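PDB 4V1K: carbohydrate binding module from Ruminococcus flavefaciens, which probably binds plant cell-wall polysaccharides as a non-catalytic module of the family 9 glycoside hydrolase Cel9A in the cellulosome. Local coordinates for residues Lys56-Ser68 with Ile101-Trp115. Residues are numbered along the deposited sequence; the frame is centred on the assembly and turned at random. Where two conformers were deposited one is given.
Sequences KYVGQFGTSTTDS and IIQTQYGGEIKFGVW
Gly-62 and Lys-111 pair through both backbone bonds where strands 56-64 and 109-114 run antiparallel, neighbours in one of the two antiparallel sheets of this beta-sandwich module. The tight side carries Tyr-57, Phe-61 and Phe-112, an aromatic cluster facing Ile-90 of strand 87-93 in the other sheet. Phe-112, with CG anti to its backbone N (chi1 171°), brings CD1 to 3.7 Å from CZ of Phe-61; those two rings meet obliquely. Against Tyr-57 its ring lies nearly parallel but slid aside, so the faces barely overlap. The Tyr-57 hydroxyl then donates to Gly-113 O at 2.8 Å, nearly in line with the carbonyl, tying the core to the backbone.

The opposite face is more open. Here Trp-115 lays its five-membered ring over Gly-59, whose CA sits 3.8 Å from the ring centroid in a CH-pi contact. Its NE1 donates to a lone pair of Gln-60 OE1 (3.0 Å), which lies in the indole plane while the amide stands almost perpendicular to it; Gln-60 NE2 is held by Gly-76 O. A leucine in place of Trp-115 would probably leave Gln-60 OE1 without this donor and uncover Gly-59. Farther along this face, Lys-111 and Glu-109 form a salt bridge.

Where the pairing ends, Ser-64 OG accepts from Glu-109 N, and the loop before strand 109-114 brings in Gln-103. Thr-63 OG1, also hydrogen-bonded to the Tyr-30 hydroxyl, and Gln-103 N grip Ser-64 O from opposite faces of its plane, at 2.9 and 3.0 Å respectively.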
loop_
_atom_site.group_PDB
_atom_site.type_symbol
_atom_site.label_atom_id
_atom_site.label_comp_id
_atom_site.label_asym_id
_atom_site.label_seq_id
_atom_site.Cartn_x
_atom_site.Cartn_y
_atom_site.Cartn_z
ATOM N N LYS A 56 -2.287 -6.895 15.553
ATOM C CA LYS A 56 -2.995 -7.127 14.302
ATOM C C LYS A 56 -3.323 -5.860 13.518
ATOM O O LYS A 56 -3.799 -4.851 14.071
ATOM C CB LYS A 56 -4.283 -7.920 14.522
ATOM C CG LYS A 56 -4.042 -9.414 14.381
ATOM C CD LYS A 56 -5.331 -10.217 14.409
ATOM C CE LYS A 56 -5.865 -10.409 15.802
ATOM N NZ LYS A 56 -5.002 -11.290 16.638
ATOM N N TYR A 57 -3.074 -5.969 12.232
ATOM C CA TYR A 57 -3.546 -5.054 11.185
ATOM C C TYR A 57 -4.639 -5.758 10.386
ATOM O O TYR A 57 -4.495 -6.929 10.062
ATOM C CB TYR A 57 -2.377 -4.714 10.230
ATOM C CG TYR A 57 -2.766 -4.238 8.835
ATOM C CD1 TYR A 57 -3.012 -2.884 8.567
ATOM C CD2 TYR A 57 -2.891 -5.135 7.779
ATOM C CE1 TYR A 57 -3.377 -2.460 7.300
ATOM C CE2 TYR A 57 -3.275 -4.727 6.503
ATOM C CZ TYR A 57 -3.495 -3.393 6.255
ATOM O OH TYR A 57 -3.844 -3.033 4.964
ATOM N N VAL A 58 -5.684 -5.017 10.026
ATOM C CA VAL A 58 -6.690 -5.466 9.077
ATOM C C VAL A 58 -6.875 -4.335 8.083
ATOM O O VAL A 58 -7.068 -3.178 8.466
ATOM C CB VAL A 58 -8.036 -5.769 9.736
ATOM C CG1 VAL A 58 -9.045 -6.272 8.706
ATOM C CG2 VAL A 58 -7.886 -6.773 10.868
ATOM N N GLY A 59 -6.823 -4.654 6.794
ATOM C CA GLY A 59 -6.995 -3.618 5.767
ATOM C C GLY A 59 -6.973 -4.182 4.365
ATOM O O GLY A 59 -7.091 -5.366 4.172
ATOM N N GLN A 60 -6.875 -3.291 3.385
ATOM C CA GLN A 60 -6.934 -3.634 1.970
ATOM C C GLN A 60 -6.150 -2.592 1.215
ATOM O O GLN A 60 -6.054 -1.438 1.661
ATOM C CB GLN A 60 -8.378 -3.547 1.431
ATOM C CG GLN A 60 -9.208 -4.745 1.596
ATOM C CD GLN A 60 -10.614 -4.564 1.137
ATOM O OE1 GLN A 60 -11.418 -4.052 1.878
ATOM N NE2 GLN A 60 -10.939 -5.051 -0.058
ATOM N N PHE A 61 -5.640 -2.996 0.052
ATOM C CA PHE A 61 -4.986 -2.070 -0.882
ATOM C C PHE A 61 -5.917 -1.724 -2.042
ATOM O O PHE A 61 -6.729 -2.542 -2.487
ATOM C CB PHE A 61 -3.683 -2.646 -1.457
ATOM C CG PHE A 61 -2.562 -2.769 -0.449
ATOM C CD1 PHE A 61 -2.614 -3.702 0.578
ATOM C CD2 PHE A 61 -1.457 -1.962 -0.534
ATOM C CE1 PHE A 61 -1.578 -3.819 1.488
ATOM C CE2 PHE A 61 -0.408 -2.081 0.357
ATOM C CZ PHE A 61 -0.462 -3.019 1.389
ATOM N N GLY A 62 -5.767 -0.488 -2.536
ATOM C CA GLY A 62 -6.400 -0.074 -3.776
ATOM C C GLY A 62 -5.408 0.609 -4.707
ATOM O O GLY A 62 -4.356 1.080 -4.269
ATOM N N THR A 63 -5.764 0.691 -5.979
ATOM C CA THR A 63 -4.910 1.338 -6.970
ATOM C C THR A 63 -5.711 2.008 -8.079
ATOM O O THR A 63 -6.766 1.522 -8.519
ATOM C CB THR A 63 -3.901 0.328 -7.585
ATOM O OG1 THR A 63 -3.043 0.966 -8.548
ATOM C CG2 THR A 63 -4.638 -0.839 -8.254
ATOM N N SER A 64 -5.156 3.122 -8.572
ATOM C CA SER A 64 -5.582 3.659 -9.852
ATOM C C SER A 64 -5.379 2.599 -10.962
ATOM O O SER A 64 -4.384 1.886 -10.952
ATOM C CB SER A 64 -4.770 4.912 -10.225
ATOM O OG SER A 64 -4.944 5.936 -9.252
ATOM N N THR A 65 -6.316 2.543 -11.920
ATOM C CA THR A 65 -6.204 1.692 -13.086
ATOM C C THR A 65 -6.566 2.460 -14.347
ATOM O O THR A 65 -7.169 3.552 -14.281
ATOM C CB THR A 65 -7.102 0.426 -13.022
ATOM O OG1 THR A 65 -8.447 0.832 -13.276
ATOM C CG2 THR A 65 -6.971 -0.303 -11.718
ATOM N N THR A 66 -6.310 1.830 -15.492
ATOM C CA THR A 66 -6.680 2.392 -16.798
ATOM C C THR A 66 -8.084 1.928 -17.242
ATOM O O THR A 66 -8.494 2.258 -18.365
ATOM C CB THR A 66 -5.642 1.962 -17.847
ATOM O OG1 THR A 66 -5.580 0.547 -17.892
ATOM C CG2 THR A 66 -4.259 2.490 -17.478
ATOM N N ASP A 67 -8.812 1.187 -16.386
ATOM C CA ASP A 67 -10.130 0.689 -16.872
ATOM C C ASP A 67 -11.298 1.495 -16.438
ATOM O O ASP A 67 -11.845 1.464 -15.316
ATOM C CB ASP A 67 -10.451 -0.726 -16.573
ATOM C CG ASP A 67 -11.654 -1.236 -17.400
ATOM O OD1 ASP A 67 -12.296 -0.547 -18.334
ATOM O OD2 ASP A 67 -11.932 -2.400 -17.067
ATOM N N SER A 68 -11.705 2.286 -17.416
ATOM C CA SER A 68 -12.856 3.157 -17.202
ATOM C C SER A 68 -14.171 2.442 -16.824
ATOM O O SER A 68 -14.994 3.008 -16.088
ATOM C CB SER A 68 -13.089 4.018 -18.426
ATOM O OG SER A 68 -13.414 3.203 -19.557
ATOM N N ILE A 101 -3.472 -3.645 -15.493
ATOM C CA ILE A 101 -4.154 -2.373 -15.754
ATOM C C ILE A 101 -3.827 -1.278 -14.732
ATOM O O ILE A 101 -4.428 -0.195 -14.783
ATOM C CB ILE A 101 -5.687 -2.537 -15.876
ATOM C CG1 ILE A 101 -6.258 -3.163 -14.616
ATOM C CG2 ILE A 101 -6.044 -3.309 -17.151
ATOM C CD1 ILE A 101 -7.766 -3.140 -14.510
ATOM N N ILE A 102 -2.838 -1.498 -13.869
ATOM C CA ILE A 102 -2.410 -0.396 -12.971
ATOM C C ILE A 102 -2.011 0.852 -13.786
ATOM O O ILE A 102 -1.236 0.750 -14.786
ATOM C CB ILE A 102 -1.288 -0.829 -11.996
ATOM C CG1 ILE A 102 -1.874 -1.780 -10.939
ATOM C CG2 ILE A 102 -0.609 0.361 -11.322
ATOM C CD1 ILE A 102 -0.874 -2.425 -9.992
ATOM N N GLN A 103 -2.487 2.011 -13.299
ATOM C CA GLN A 103 -2.171 3.285 -13.925
ATOM C C GLN A 103 -1.104 3.990 -13.094
ATOM O O GLN A 103 -1.375 4.523 -12.022
ATOM C CB GLN A 103 -3.430 4.167 -14.046
ATOM C CG GLN A 103 -3.141 5.574 -14.562
ATOM C CD GLN A 103 -2.550 5.579 -15.956
ATOM O OE1 GLN A 103 -1.384 5.239 -16.134
ATOM N NE2 GLN A 103 -3.339 6.025 -16.956
ATOM N N THR A 104 0.138 3.957 -13.580
ATOM C CA THR A 104 1.239 4.671 -12.918
ATOM C C THR A 104 1.414 6.120 -13.369
ATOM O O THR A 104 2.156 6.901 -12.725
ATOM C CB THR A 104 2.594 3.951 -13.132
ATOM O OG1 THR A 104 2.922 3.887 -14.523
ATOM C CG2 THR A 104 2.555 2.558 -12.549
ATOM N N GLN A 105 0.731 6.494 -14.443
ATOM C CA GLN A 105 0.860 7.824 -15.047
ATOM C C GLN A 105 -0.267 8.765 -14.611
ATOM O O GLN A 105 -1.275 8.338 -14.017
ATOM C CB GLN A 105 0.797 7.687 -16.570
ATOM C CG GLN A 105 1.776 6.662 -17.157
ATOM C CD GLN A 105 1.816 6.682 -18.668
ATOM O OE1 GLN A 105 2.102 7.701 -19.270
ATOM N NE2 GLN A 105 1.533 5.545 -19.289
ATOM N N TYR A 106 -0.087 10.050 -14.917
ATOM C CA TYR A 106 -1.168 11.053 -14.808
ATOM C C TYR A 106 -1.710 11.190 -13.369
ATOM O O TYR A 106 -2.860 11.535 -13.158
ATOM C CB TYR A 106 -2.294 10.788 -15.858
ATOM C CG TYR A 106 -1.713 10.598 -17.237
ATOM C CD1 TYR A 106 -0.979 11.629 -17.837
ATOM C CD2 TYR A 106 -1.866 9.399 -17.948
ATOM C CE1 TYR A 106 -0.384 11.467 -19.088
ATOM C CE2 TYR A 106 -1.288 9.236 -19.211
ATOM C CZ TYR A 106 -0.548 10.267 -19.780
ATOM O OH TYR A 106 0.087 10.108 -21.026
ATOM N N GLY A 107 -0.819 10.984 -12.398
ATOM C CA GLY A 107 -1.127 11.124 -10.974
ATOM C C GLY A 107 -1.656 9.845 -10.305
ATOM O O GLY A 107 -2.130 9.908 -9.160
ATOM N N GLY A 108 -1.625 8.693 -11.005
ATOM C CA GLY A 108 -2.062 7.448 -10.403
ATOM C C GLY A 108 -1.397 7.183 -9.056
ATOM O O GLY A 108 -0.210 7.513 -8.861
ATOM N N GLU A 109 -2.139 6.515 -8.174
ATOM C CA GLU A 109 -1.709 6.223 -6.812
ATOM C C GLU A 109 -1.920 4.753 -6.410
ATOM O O GLU A 109 -2.889 4.108 -6.851
ATOM C CB GLU A 109 -2.498 7.075 -5.785
ATOM C CG GLU A 109 -2.242 8.570 -5.883
ATOM C CD GLU A 109 -2.930 9.407 -4.839
ATOM O OE1 GLU A 109 -3.468 8.855 -3.853
ATOM O OE2 GLU A 109 -2.874 10.658 -4.982
ATOM N N ILE A 110 -1.069 4.302 -5.475
ATOM C CA ILE A 110 -1.307 3.136 -4.660
ATOM C C ILE A 110 -1.823 3.615 -3.308
ATOM O O ILE A 110 -1.295 4.589 -2.731
ATOM C CB ILE A 110 -0.018 2.245 -4.541
ATOM C CG1 ILE A 110 -0.277 0.970 -3.738
ATOM C CG2 ILE A 110 1.156 3.005 -3.903
ATOM C CD1 ILE A 110 -1.139 -0.037 -4.433
ATOM N N LYS A 111 -2.863 2.952 -2.807
ATOM C CA LYS A 111 -3.535 3.336 -1.542
ATOM C C LYS A 111 -3.491 2.178 -0.526
ATOM O O LYS A 111 -3.840 1.037 -0.848
ATOM C CB LYS A 111 -4.975 3.791 -1.819
ATOM C CG LYS A 111 -5.053 5.001 -2.747
ATOM C CD LYS A 111 -5.956 6.087 -2.228
ATOM C CE LYS A 111 -6.094 7.196 -3.234
ATOM N NZ LYS A 111 -6.090 8.508 -2.538
ATOM N N PHE A 112 -3.025 2.499 0.678
ATOM C CA PHE A 112 -2.863 1.559 1.803
ATOM C C PHE A 112 -3.993 1.823 2.785
ATOM O O PHE A 112 -4.022 2.858 3.474
ATOM C CB PHE A 112 -1.486 1.794 2.440
ATOM C CG PHE A 112 -1.240 1.055 3.732
ATOM C CD1 PHE A 112 -1.289 -0.328 3.781
ATOM C CD2 PHE A 112 -0.872 1.752 4.878
ATOM C CE1 PHE A 112 -1.002 -1.002 4.967
ATOM C CE2 PHE A 112 -0.605 1.088 6.059
ATOM C CZ PHE A 112 -0.668 -0.282 6.091
ATOM N N GLY A 113 -4.957 0.918 2.798
ATOM C CA GLY A 113 -6.136 1.043 3.646
ATOM C C GLY A 113 -5.894 0.399 5.009
ATOM O O GLY A 113 -5.433 -0.755 5.098
ATOM N N VAL A 114 -6.207 1.137 6.069
ATOM C CA VAL A 114 -6.096 0.638 7.437
ATOM C C VAL A 114 -7.488 0.599 8.064
ATOM O O VAL A 114 -8.029 1.631 8.490
ATOM C CB VAL A 114 -5.138 1.511 8.311
ATOM C CG1 VAL A 114 -4.925 0.855 9.676
ATOM C CG2 VAL A 114 -3.794 1.692 7.629
ATOM N N TRP A 115 -8.096 -0.581 8.088
ATOM C CA TRP A 115 -9.431 -0.710 8.702
ATOM C C TRP A 115 -9.355 -0.843 10.231
ATOM O O TRP A 115 -10.278 -0.412 10.944
ATOM C CB TRP A 115 -10.178 -1.906 8.107
ATOM C CG TRP A 115 -10.347 -1.988 6.596
ATOM C CD1 TRP A 115 -10.679 -3.135 5.899
ATOM C CD2 TRP A 115 -10.232 -0.948 5.602
ATOM N NE1 TRP A 115 -10.763 -2.880 4.563
ATOM C CE2 TRP A 115 -10.492 -1.556 4.342
ATOM C CE3 TRP A 115 -9.897 0.423 5.634
ATOM C CZ2 TRP A 115 -10.482 -0.826 3.127
ATOM C CZ3 TRP A 115 -9.889 1.137 4.428
ATOM C CH2 TRP A 115 -10.156 0.496 3.191
#